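Local coordinates for protein phosphoethanolamine N-methyltransferase 1 (Haemonchus contortus, PDB 4KRG) that probably transfers a methyl group from S-adenosylmethionine to phosphoethanolamine, on the nematode route to phosphocholine, at residues K17-K22 against D180-H185; S190-L195 against N254-I259; P27-M32 against Q36-L41. All coordinates share one frame; numbering follows the deposited sequence.

Interaction 1. Residues K17-K22 against D180-H185; sequences KTFWDK and DANPTH. With SAH (S-adenosyl-L-homocysteine), chain D.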
loop_
_atom_site.group_PDB
_atom_site.type_symbol
_atom_site.label_atom_id
_atom_site.label_comp_id
_atom_site.label_asym_id
_atom_site.label_seq_id
_atom_site.Cartn_x
_atom_site.Cartn_y
_atom_site.Cartn_z
ATOM N N LYS A 17 -1.422 25.512 8.142
ATOM C CA LYS A 17 -0.293 26.439 8.074
ATOM C C LYS A 17 0.108 26.925 9.470
ATOM O O LYS A 17 1.295 27.085 9.763
ATOM C CB LYS A 17 -0.634 27.610 7.148
ATOM C CG LYS A 17 0.308 28.788 7.221
ATOM C CD LYS A 17 1.697 28.414 6.770
ATOM C CE LYS A 17 2.557 29.656 6.596
ATOM N NZ LYS A 17 2.540 30.548 7.794
ATOM N N THR A 18 -0.887 27.128 10.331
ATOM C CA THR A 18 -0.658 27.502 11.726
ATOM C C THR A 18 0.021 26.375 12.503
ATOM O O THR A 18 0.927 26.616 13.301
ATOM C CB THR A 18 -1.974 27.840 12.440
ATOM O OG1 THR A 18 -2.771 28.682 11.605
ATOM C CG2 THR A 18 -1.701 28.550 13.752
ATOM N N PHE A 19 -0.435 25.146 12.283
ATOM C CA PHE A 19 0.194 23.988 12.900
ATOM C C PHE A 19 1.666 23.921 12.513
ATOM O O PHE A 19 2.534 23.755 13.366
ATOM C CB PHE A 19 -0.512 22.696 12.489
ATOM C CG PHE A 19 0.164 21.452 12.995
ATOM C CD1 PHE A 19 -0.070 20.996 14.284
ATOM C CD2 PHE A 19 1.031 20.735 12.179
ATOM C CE1 PHE A 19 0.554 19.849 14.752
ATOM C CE2 PHE A 19 1.658 19.586 12.640
ATOM C CZ PHE A 19 1.420 19.142 13.926
ATOM N N TRP A 20 1.952 24.064 11.227
ATOM C CA TRP A 20 3.331 23.955 10.778
ATOM C C TRP A 20 4.169 25.171 11.146
ATOM O O TRP A 20 5.388 25.070 11.266
ATOM C CB TRP A 20 3.400 23.613 9.288
ATOM C CG TRP A 20 3.230 22.148 9.079
ATOM C CD1 TRP A 20 2.136 21.505 8.583
ATOM C CD2 TRP A 20 4.177 21.143 9.421
ATOM N NE1 TRP A 20 2.355 20.149 8.573
ATOM C CE2 TRP A 20 3.606 19.893 9.087
ATOM C CE3 TRP A 20 5.462 21.154 9.973
ATOM C CZ2 TRP A 20 4.271 18.688 9.285
ATOM C CZ3 TRP A 20 6.123 19.962 10.170
ATOM C CH2 TRP A 20 5.527 18.744 9.830
ATOM N N ASP A 21 3.514 26.311 11.347
ATOM C CA ASP A 21 4.195 27.493 11.866
ATOM C C ASP A 21 4.898 27.190 13.188
ATOM O O ASP A 21 5.954 27.747 13.475
ATOM C CB ASP A 21 3.214 28.653 12.058
ATOM C CG ASP A 21 2.934 29.408 10.775
ATOM O OD1 ASP A 21 3.697 29.233 9.804
ATOM O OD2 ASP A 21 1.956 30.187 10.744
ATOM N N LYS A 22 4.310 26.298 13.983
ATOM C CA LYS A 22 4.870 25.934 15.281
ATOM C C LYS A 22 6.253 25.290 15.167
ATOM O O LYS A 22 7.000 25.245 16.142
ATOM C CB LYS A 22 3.915 25.004 16.050
ATOM C CG LYS A 22 2.582 25.644 16.438
ATOM C CD LYS A 22 1.745 24.751 17.361
ATOM C CE LYS A 22 1.321 23.454 16.681
ATOM N NZ LYS A 22 0.482 22.598 17.575
ATOM N N ASP A 180 -2.814 19.811 22.797
ATOM C CA ASP A 180 -3.468 20.422 21.640
ATOM C C ASP A 180 -4.131 19.362 20.764
ATOM O O ASP A 180 -3.676 18.220 20.702
ATOM C CB ASP A 180 -2.466 21.217 20.790
ATOM C CG ASP A 180 -1.592 22.150 21.614
ATOM O OD1 ASP A 180 -1.910 22.391 22.798
ATOM O OD2 ASP A 180 -0.580 22.644 21.067
ATOM N N ALA A 181 -5.209 19.743 20.087
ATOM C CA ALA A 181 -5.823 18.862 19.108
ATOM C C ALA A 181 -4.873 18.706 17.931
ATOM O O ALA A 181 -4.172 19.648 17.557
ATOM C CB ALA A 181 -7.144 19.425 18.642
ATOM N N ASN A 182 -4.851 17.511 17.355
ATOM C CA ASN A 182 -4.053 17.244 16.167
ATOM C C ASN A 182 -4.966 17.257 14.944
ATOM O O ASN A 182 -5.838 16.399 14.811
ATOM C CB ASN A 182 -3.360 15.894 16.320
ATOM C CG ASN A 182 -2.398 15.596 15.197
ATOM O OD1 ASN A 182 -2.139 16.436 14.338
ATOM N ND2 ASN A 182 -1.855 14.389 15.203
ATOM N N PRO A 183 -4.774 18.238 14.047
ATOM C CA PRO A 183 -5.640 18.485 12.886
ATOM C C PRO A 183 -5.466 17.470 11.762
ATOM O O PRO A 183 -6.282 17.419 10.838
ATOM C CB PRO A 183 -5.170 19.856 12.395
ATOM C CG PRO A 183 -3.732 19.906 12.782
ATOM C CD PRO A 183 -3.666 19.208 14.117
ATOM N N THR A 184 -4.401 16.683 11.844
ATOM C CA THR A 184 -4.033 15.751 10.787
ATOM C C THR A 184 -5.157 14.768 10.435
ATOM O O THR A 184 -5.887 14.302 11.311
ATOM C CB THR A 184 -2.769 14.979 11.188
ATOM O OG1 THR A 184 -1.788 15.907 11.668
ATOM C CG2 THR A 184 -2.212 14.209 10.014
ATOM N N HIS A 185 -5.296 14.480 9.143
ATOM C CA HIS A 185 -6.246 13.488 8.657
ATOM C C HIS A 185 -5.550 12.144 8.509
ATOM O O HIS A 185 -4.801 11.934 7.557
ATOM C CB HIS A 185 -6.785 13.892 7.285
ATOM C CG HIS A 185 -7.653 15.116 7.298
ATOM N ND1 HIS A 185 -8.999 15.069 7.565
ATOM C CD2 HIS A 185 -7.359 16.416 7.041
ATOM C CE1 HIS A 185 -9.506 16.288 7.486
ATOM N NE2 HIS A 185 -8.534 17.123 7.172
HETATM N N SAH D . 7.911 15.732 2.781
HETATM C CA SAH D . 8.984 16.128 3.707
HETATM C CB SAH D . 8.341 16.896 4.912
HETATM C CG SAH D . 7.240 16.115 5.627
HETATM S SD SAH D . 6.310 17.052 6.876
HETATM C C SAH D . 9.753 14.953 4.163
HETATM O O SAH D . 9.192 13.879 4.315
HETATM O OXT SAH D . 10.839 15.135 4.671
HETATM C "C5'" SAH D . 5.133 18.060 5.938
HETATM C "C4'" SAH D . 5.625 19.071 5.055
HETATM O "O4'" SAH D . 4.591 19.421 4.097
HETATM C "C3'" SAH D . 5.957 20.311 5.783
HETATM O "O3'" SAH D . 7.109 20.891 5.213
HETATM C "C2'" SAH D . 4.812 21.180 5.554
HETATM O "O2'" SAH D . 5.180 22.529 5.630
HETATM C "C1'" SAH D . 4.387 20.798 4.186
HETATM N N9 SAH D . 2.954 21.138 3.878
HETATM C C8 SAH D . 1.856 20.698 4.506
HETATM N N7 SAH D . 0.801 21.131 3.813
HETATM C C5 SAH D . 1.215 21.833 2.756
HETATM C C6 SAH D . 0.554 22.506 1.714
HETATM N N6 SAH D . -0.818 22.540 1.637
HETATM N N1 SAH D . 1.306 23.121 0.783
HETATM C C2 SAH D . 2.633 23.106 0.829
HETATM N N3 SAH D . 3.291 22.471 1.814
HETATM C C4 SAH D . 2.611 21.829 2.781
HETATM O O HOH W 1 -1.027 20.588 17.520
HETATM O O HOH W 2 2.490 23.397 20.102
#
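The Phe19 ring meets the Pro183 ring with the two side chains crossing at about a right angle, Phe19 CD1 lying 4.0 Å from Pro183 CD. In the plane of the Phe19 ring, at its edge, sit Trp20 CD1 and one water. Trp20 has a neighbour on each face, both set toward the rim of the indole: the ribose of S-adenosylhomocysteine on one, with C2' 3.8 Å above the plane, and Phe19 CE2 on the opposite one. The far end of the indole reaches the ligand's sulfur, Trp20 CH2 to SD 3.5 Å. Phe19 can turn toward Pro183 because CG is anti to its backbone N (chi1 175°).

Asn182 OD1 comes within 4.4 Å of Phe19 CE1 and is itself engaged by Thr184 OG1 at 2.7 Å, which pins the amide of Asn182; its ND2 goes to Tyr186 OH. At the solvent-facing end, Lys22 and Asp180 approach from opposite directions, and the salt bridge of Lys22 NZ to Asp180 OD2 is long, 3.7 Å. The same water that lies at the Phe19 edge donates to Ala181 O at 3.3 Å and lies beside Lys22 NZ, though that second approach is doubtfully short.

With Asp180 poorly ordered, the ionic pair is probably a loose, solvated tether, and the apolar ring packing behind Trp20 is probably the firmer link between the cofactor pocket and the loop 180-185.

Interaction 2. Residues S190-L195 against N254-I259; sequences SLYIKL and NLFSQI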
loop_
_atom_site.group_PDB
_atom_site.type_symbol
_atom_site.label_atom_id
_atom_site.label_comp_id
_atom_site.label_asym_id
_atom_site.label_seq_id
_atom_site.Cartn_x
_atom_site.Cartn_y
_atom_site.Cartn_z
ATOM N N SER A 190 -6.886 1.936 2.557
ATOM C CA SER A 190 -7.763 1.477 1.483
ATOM C C SER A 190 -8.399 2.634 0.706
ATOM O O SER A 190 -8.678 2.512 -0.488
ATOM C CB SER A 190 -8.841 0.560 2.048
ATOM O OG SER A 190 -9.495 1.181 3.134
ATOM N N LEU A 191 -8.617 3.757 1.382
ATOM C CA LEU A 191 -9.261 4.914 0.766
ATOM C C LEU A 191 -8.357 5.590 -0.255
ATOM O O LEU A 191 -8.814 6.094 -1.285
ATOM C CB LEU A 191 -9.668 5.922 1.835
ATOM C CG LEU A 191 -10.622 5.367 2.888
ATOM C CD1 LEU A 191 -11.094 6.465 3.820
ATOM C CD2 LEU A 191 -11.800 4.704 2.218
ATOM N N TYR A 192 -7.068 5.627 0.047
ATOM C CA TYR A 192 -6.126 6.200 -0.887
ATOM C C TYR A 192 -6.069 5.331 -2.138
ATOM O O TYR A 192 -6.200 5.835 -3.245
ATOM C CB TYR A 192 -4.759 6.344 -0.235
ATOM C CG TYR A 192 -4.678 7.451 0.794
ATOM C CD1 TYR A 192 -4.903 8.776 0.431
ATOM C CD2 TYR A 192 -4.341 7.182 2.115
ATOM C CE1 TYR A 192 -4.807 9.797 1.359
ATOM C CE2 TYR A 192 -4.236 8.200 3.046
ATOM C CZ TYR A 192 -4.472 9.501 2.659
ATOM O OH TYR A 192 -4.385 10.513 3.578
ATOM N N ILE A 193 -5.914 4.022 -1.958
ATOM C CA ILE A 193 -5.841 3.102 -3.096
ATOM C C ILE A 193 -7.092 3.201 -3.970
ATOM O O ILE A 193 -6.995 3.340 -5.186
ATOM C CB ILE A 193 -5.652 1.636 -2.650
ATOM C CG1 ILE A 193 -4.399 1.488 -1.784
ATOM C CG2 ILE A 193 -5.571 0.721 -3.860
ATOM C CD1 ILE A 193 -4.372 0.196 -0.977
ATOM N N LYS A 194 -8.266 3.150 -3.349
ATOM C CA LYS A 194 -9.520 3.208 -4.097
ATOM C C LYS A 194 -9.708 4.536 -4.824
ATOM O O LYS A 194 -10.168 4.557 -5.962
ATOM C CB LYS A 194 -10.718 2.891 -3.196
ATOM C CG LYS A 194 -10.748 1.439 -2.715
ATOM C CD LYS A 194 -12.051 1.076 -2.012
ATOM C CE LYS A 194 -13.203 0.910 -2.993
ATOM N NZ LYS A 194 -12.913 -0.131 -4.014
ATOM N N LEU A 195 -9.345 5.638 -4.178
ATOM C CA LEU A 195 -9.461 6.945 -4.827
ATOM C C LEU A 195 -8.595 6.996 -6.074
ATOM O O LEU A 195 -9.041 7.421 -7.124
ATOM C CB LEU A 195 -9.077 8.077 -3.874
ATOM C CG LEU A 195 -9.036 9.467 -4.522
ATOM C CD1 LEU A 195 -10.364 9.788 -5.191
ATOM C CD2 LEU A 195 -8.684 10.534 -3.509
ATOM N N ASN A 254 -18.155 12.064 -2.841
ATOM C CA ASN A 254 -19.156 11.206 -2.218
ATOM C C ASN A 254 -18.571 9.863 -1.818
ATOM O O ASN A 254 -18.799 9.373 -0.715
ATOM C CB ASN A 254 -20.322 10.966 -3.167
ATOM C CG ASN A 254 -21.348 10.015 -2.591
ATOM O OD1 ASN A 254 -21.698 10.102 -1.413
ATOM N ND2 ASN A 254 -21.823 9.087 -3.414
ATOM N N LEU A 255 -17.813 9.270 -2.729
ATOM C CA LEU A 255 -17.207 7.978 -2.475
ATOM C C LEU A 255 -16.130 8.056 -1.397
ATOM O O LEU A 255 -16.134 7.284 -0.441
ATOM C CB LEU A 255 -16.628 7.414 -3.767
ATOM C CG LEU A 255 -17.658 7.138 -4.856
ATOM C CD1 LEU A 255 -16.971 6.715 -6.124
ATOM C CD2 LEU A 255 -18.615 6.058 -4.403
ATOM N N PHE A 256 -15.215 9.003 -1.561
ATOM C CA PHE A 256 -14.038 9.117 -0.711
ATOM C C PHE A 256 -14.413 9.517 0.716
ATOM O O PHE A 256 -13.793 9.062 1.673
ATOM C CB PHE A 256 -13.073 10.133 -1.343
ATOM C CG PHE A 256 -11.701 10.179 -0.716
ATOM C CD1 PHE A 256 -10.938 9.030 -0.565
ATOM C CD2 PHE A 256 -11.152 11.395 -0.331
ATOM C CE1 PHE A 256 -9.661 9.097 -0.010
ATOM C CE2 PHE A 256 -9.884 11.467 0.221
ATOM C CZ PHE A 256 -9.136 10.316 0.383
ATOM N N SER A 257 -15.440 10.350 0.857
ATOM C CA SER A 257 -15.800 10.919 2.160
ATOM C C SER A 257 -16.836 10.119 2.937
ATOM O O SER A 257 -16.815 10.107 4.168
ATOM C CB SER A 257 -16.312 12.356 2.005
ATOM O OG SER A 257 -15.247 13.269 1.832
ATOM N N GLN A 258 -17.750 9.470 2.222
ATOM C CA GLN A 258 -18.875 8.790 2.865
ATOM C C GLN A 258 -18.993 7.289 2.563
ATOM O O GLN A 258 -18.933 6.464 3.476
ATOM C CB GLN A 258 -20.188 9.502 2.525
ATOM C CG GLN A 258 -20.798 10.300 3.680
ATOM C CD GLN A 258 -19.951 11.492 4.099
ATOM O OE1 GLN A 258 -19.643 12.366 3.287
ATOM N NE2 GLN A 258 -19.574 11.530 5.374
ATOM N N ILE A 259 -19.165 6.943 1.289
ATOM C CA ILE A 259 -19.426 5.560 0.881
ATOM C C ILE A 259 -18.322 4.571 1.287
ATOM O O ILE A 259 -18.586 3.555 1.940
ATOM C CB ILE A 259 -19.627 5.450 -0.646
ATOM C CG1 ILE A 259 -20.777 6.348 -1.123
ATOM C CG2 ILE A 259 -19.859 3.999 -1.045
ATOM C CD1 ILE A 259 -22.166 5.886 -0.704
#
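Asn254 O is gripped by two backbone N-H groups, Gln258 N at 3.1 Å and Ile259 N at 3.2 Å, two residues ahead of Phe256, the side chain that carries helix 249-271 across to Leu191, Tyr192 and Leu195. The second of those bonds spans five residues, so the helix widens into a pi-type turn at 255-259, just where Phe256 projects.

The two helical segments run nearly antiparallel, at 155°, with their axes 10.3 Å apart. Phe256 bridges this gap with CG anti to its backbone N (chi1 -169°), which swings the ring toward helix 189-198. Leu195 covers one face of that ring: CD2 stands 3.8 Å from the ring centroid and only 5° off its normal, a well-centred CH-pi contact. At the edge, near the ring plane, Phe256 CE1 comes within 3.4 Å of Leu191 O, an oxygen already taking the helical N-H of Leu195. The Leu191 side chain joins through its CB, 3.7 Å from Phe256 CE1, and Tyr192 makes a looser approach, CE1 to Phe256 CZ 4.5 Å. The hydroxyl of Tyr192 is bound by Arg187, and Phe256 also touches Arg187.

Nearby, Lys194 forms a cation-pi pair with Trp260, and Leu195 continues onto Val139, Ile140 and Leu143 of helix 136-149. Between the two segments there is no hydrogen bond. The contact is buried and hydrophobic, one aromatic ring with a leucine methyl over its face and a backbone carbonyl at its edge; the slightly positive rim of the ring is probably well matched to the partial negative charge of Leu191 O.

Interaction 3. Residues P27-M32 against Q36-L41; sequences PDTNSM and QTAQDL. With SAH (S-adenosyl-L-homocysteine), chain D.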
loop_
_atom_site.group_PDB
_atom_site.type_symbol
_atom_site.label_atom_id
_atom_site.label_comp_id
_atom_site.label_asym_id
_atom_site.label_seq_id
_atom_site.Cartn_x
_atom_site.Cartn_y
_atom_site.Cartn_z
ATOM N N PRO A 27 13.699 24.099 11.682
ATOM C CA PRO A 27 13.775 23.500 10.347
ATOM C C PRO A 27 14.768 22.343 10.349
ATOM O O PRO A 27 15.882 22.473 9.832
ATOM C CB PRO A 27 14.281 24.655 9.483
ATOM C CG PRO A 27 15.079 25.488 10.420
ATOM C CD PRO A 27 14.374 25.405 11.743
ATOM N N ASP A 28 14.361 21.219 10.937
ATOM C CA ASP A 28 15.225 20.044 11.029
ATOM C C ASP A 28 14.444 18.739 10.840
ATOM O O ASP A 28 13.218 18.751 10.742
ATOM C CB ASP A 28 16.018 20.040 12.351
ATOM C CG ASP A 28 15.125 20.014 13.588
ATOM O OD1 ASP A 28 14.146 19.242 13.604
ATOM O OD2 ASP A 28 15.408 20.759 14.556
ATOM N N THR A 29 15.159 17.618 10.806
ATOM C CA THR A 29 14.525 16.327 10.549
ATOM C C THR A 29 13.536 15.914 11.639
ATOM O O THR A 29 12.639 15.112 11.385
ATOM C CB THR A 29 15.553 15.198 10.286
ATOM O OG1 THR A 29 16.466 15.102 11.384
ATOM C CG2 THR A 29 16.315 15.456 8.997
ATOM N N ASN A 30 13.696 16.452 12.846
ATOM C CA ASN A 30 12.736 16.186 13.909
ATOM C C ASN A 30 11.346 16.692 13.526
ATOM O O ASN A 30 10.351 16.021 13.763
ATOM C CB ASN A 30 13.176 16.824 15.232
ATOM C CG ASN A 30 14.377 16.135 15.856
ATOM O OD1 ASN A 30 14.577 14.932 15.694
ATOM N ND2 ASN A 30 15.173 16.900 16.596
ATOM N N SER A 31 11.286 17.880 12.934
ATOM C CA SER A 31 10.013 18.460 12.513
ATOM C C SER A 31 9.407 17.749 11.307
ATOM O O SER A 31 8.195 17.504 11.259
ATOM C CB SER A 31 10.171 19.946 12.207
ATOM O OG SER A 31 10.315 20.685 13.403
HETATM N N MSE A 32 10.258 17.423 10.339
HETATM C CA MSE A 32 9.839 16.770 9.104
HETATM C C MSE A 32 9.165 15.447 9.392
HETATM O O MSE A 32 8.249 15.034 8.688
HETATM C CB MSE A 32 11.051 16.515 8.205
HETATM C CG MSE A 32 11.809 17.765 7.798
HETATM SE SE MSE A 32 10.661 19.104 6.932
HETATM C CE MSE A 32 10.183 20.162 8.499
ATOM N N GLN A 36 10.971 12.917 18.024
ATOM C CA GLN A 36 12.006 13.501 18.873
ATOM C C GLN A 36 13.380 12.920 18.569
ATOM O O GLN A 36 14.402 13.510 18.913
ATOM C CB GLN A 36 11.672 13.303 20.356
ATOM C CG GLN A 36 10.247 13.681 20.753
ATOM C CD GLN A 36 10.080 13.872 22.257
ATOM O OE1 GLN A 36 10.856 14.589 22.895
ATOM N NE2 GLN A 36 9.063 13.234 22.829
ATOM N N THR A 37 13.395 11.755 17.927
ATOM C CA THR A 37 14.639 11.071 17.591
ATOM C C THR A 37 14.680 10.728 16.108
ATOM O O THR A 37 15.022 9.612 15.729
ATOM C CB THR A 37 14.812 9.785 18.425
ATOM O OG1 THR A 37 13.645 8.964 18.292
ATOM C CG2 THR A 37 15.009 10.129 19.886
ATOM N N ALA A 38 14.330 11.699 15.274
ATOM C CA ALA A 38 14.235 11.474 13.839
ATOM C C ALA A 38 15.586 11.101 13.249
ATOM O O ALA A 38 15.657 10.502 12.177
ATOM C CB ALA A 38 13.676 12.694 13.155
ATOM N N GLN A 39 16.655 11.454 13.956
ATOM C CA GLN A 39 18.005 11.116 13.527
ATOM C C GLN A 39 18.140 9.600 13.374
ATOM O O GLN A 39 18.770 9.119 12.435
ATOM C CB GLN A 39 19.032 11.676 14.520
ATOM C CG GLN A 39 20.473 11.731 14.017
ATOM C CD GLN A 39 21.348 12.674 14.842
ATOM O OE1 GLN A 39 21.068 13.871 14.940
ATOM N NE2 GLN A 39 22.409 12.133 15.437
ATOM N N ASP A 40 17.510 8.856 14.282
ATOM C CA ASP A 40 17.530 7.395 14.254
ATOM C C ASP A 40 16.936 6.816 12.980
ATOM O O ASP A 40 17.387 5.785 12.494
ATOM C CB ASP A 40 16.739 6.826 15.435
ATOM C CG ASP A 40 17.430 7.038 16.769
ATOM O OD1 ASP A 40 18.646 7.334 16.779
ATOM O OD2 ASP A 40 16.751 6.892 17.811
ATOM N N LEU A 41 15.913 7.479 12.453
ATOM C CA LEU A 41 15.122 6.909 11.368
ATOM C C LEU A 41 15.379 7.520 10.000
ATOM O O LEU A 41 15.122 6.874 8.990
ATOM C CB LEU A 41 13.625 7.038 11.666
ATOM C CG LEU A 41 13.109 6.796 13.078
ATOM C CD1 LEU A 41 11.666 7.236 13.158
ATOM C CD2 LEU A 41 13.233 5.334 13.437
HETATM N N SAH D . 7.911 15.732 2.781
HETATM C CA SAH D . 8.984 16.128 3.707
HETATM C CB SAH D . 8.341 16.896 4.912
HETATM C CG SAH D . 7.240 16.115 5.627
HETATM S SD SAH D . 6.310 17.052 6.876
HETATM C C SAH D . 9.753 14.953 4.163
HETATM O O SAH D . 9.192 13.879 4.315
HETATM O OXT SAH D . 10.839 15.135 4.671
HETATM C "C5'" SAH D . 5.133 18.060 5.938
HETATM C "C4'" SAH D . 5.625 19.071 5.055
HETATM O "O4'" SAH D . 4.591 19.421 4.097
HETATM C "C3'" SAH D . 5.957 20.311 5.783
HETATM O "O3'" SAH D . 7.109 20.891 5.213
HETATM C "C2'" SAH D . 4.812 21.180 5.554
HETATM O "O2'" SAH D . 5.180 22.529 5.630
HETATM C "C1'" SAH D . 4.387 20.798 4.186
HETATM N N9 SAH D . 2.954 21.138 3.878
HETATM C C8 SAH D . 1.856 20.698 4.506
HETATM N N7 SAH D . 0.801 21.131 3.813
HETATM C C5 SAH D . 1.215 21.833 2.756
HETATM C C6 SAH D . 0.554 22.506 1.714
HETATM N N6 SAH D . -0.818 22.540 1.637
HETATM N N1 SAH D . 1.306 23.121 0.783
HETATM C C2 SAH D . 2.633 23.106 0.829
HETATM N N3 SAH D . 3.291 22.471 1.814
HETATM C C4 SAH D . 2.611 21.829 2.781
HETATM O O HOH W 3 16.772 13.136 16.213
#
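Asn30 points its amide oxygen at the backbone where helix 38-50 begins, while the methyl group of Ala38 faces back toward the backbone of Thr29. Asn30 CG lies anti to the carbonyl carbon (chi1 -71°), a setting that carries OD1 to Ala38 N, 3.3 Å away. The N-H arrives nearly head-on to the carbonyl, with a C=O...donor angle of 166°. A water adds a second grip: it donates to Asn30 OD1 at 2.9 Å and accepts from Gln39 N at 2.8 Å, so one amide oxygen serves two successive backbone N-H groups, one directly and one through water.

Ala38 CB is wedged beside this polar link, 3.2 Å from Thr29 O and 3.5 Å from Asn30 OD1, with Thr29 OG1 on a longer approach. The packing there is tight. Within the first segment, Asp28 caps the helix, its OD1 accepting from Ser31 N at 3.2 Å. That helix presents Met32, a selenomethionine in this crystal, to the active site: its O lies 3.3 Å from the sulfur SD of S-adenosylhomocysteine and makes a weak hydrogen bond to the amine of phosphoethanolamine.

The Asn30-Ala38 link thus ties helix 29-33, whose Met32 touches both ligands, to the beginning of helix 38-50. Pro27 and Met32 rest on Phe91 of helix 89-98, and Leu41 packs on helix 220-226.

Interactions 1 and 3 sit on the same side of the chain's centre, their centres about 17 Å apart, and both touch S-adenosylhomocysteine, the cofactor product held by the Rossmann-like methyltransferase domain. Trp20 and Ser31 pack directly, joining helix 9-21 to helix 29-33, which comes next in the chain. Interaction 3 is local in sequence and falls within the span that interaction 1 closes. Interaction 2 comes later along the chain and deeper in the molecule, about 24 Å from interaction 1 and 31 Å from interaction 3, centre to centre. His185 nevertheless approaches Tyr192, so the loop beside the substrate runs on toward helix 189-198. Interactions 1 and 3 thus border the ligand site, while interaction 2 packs helices 189-198 and 249-271 together farther off.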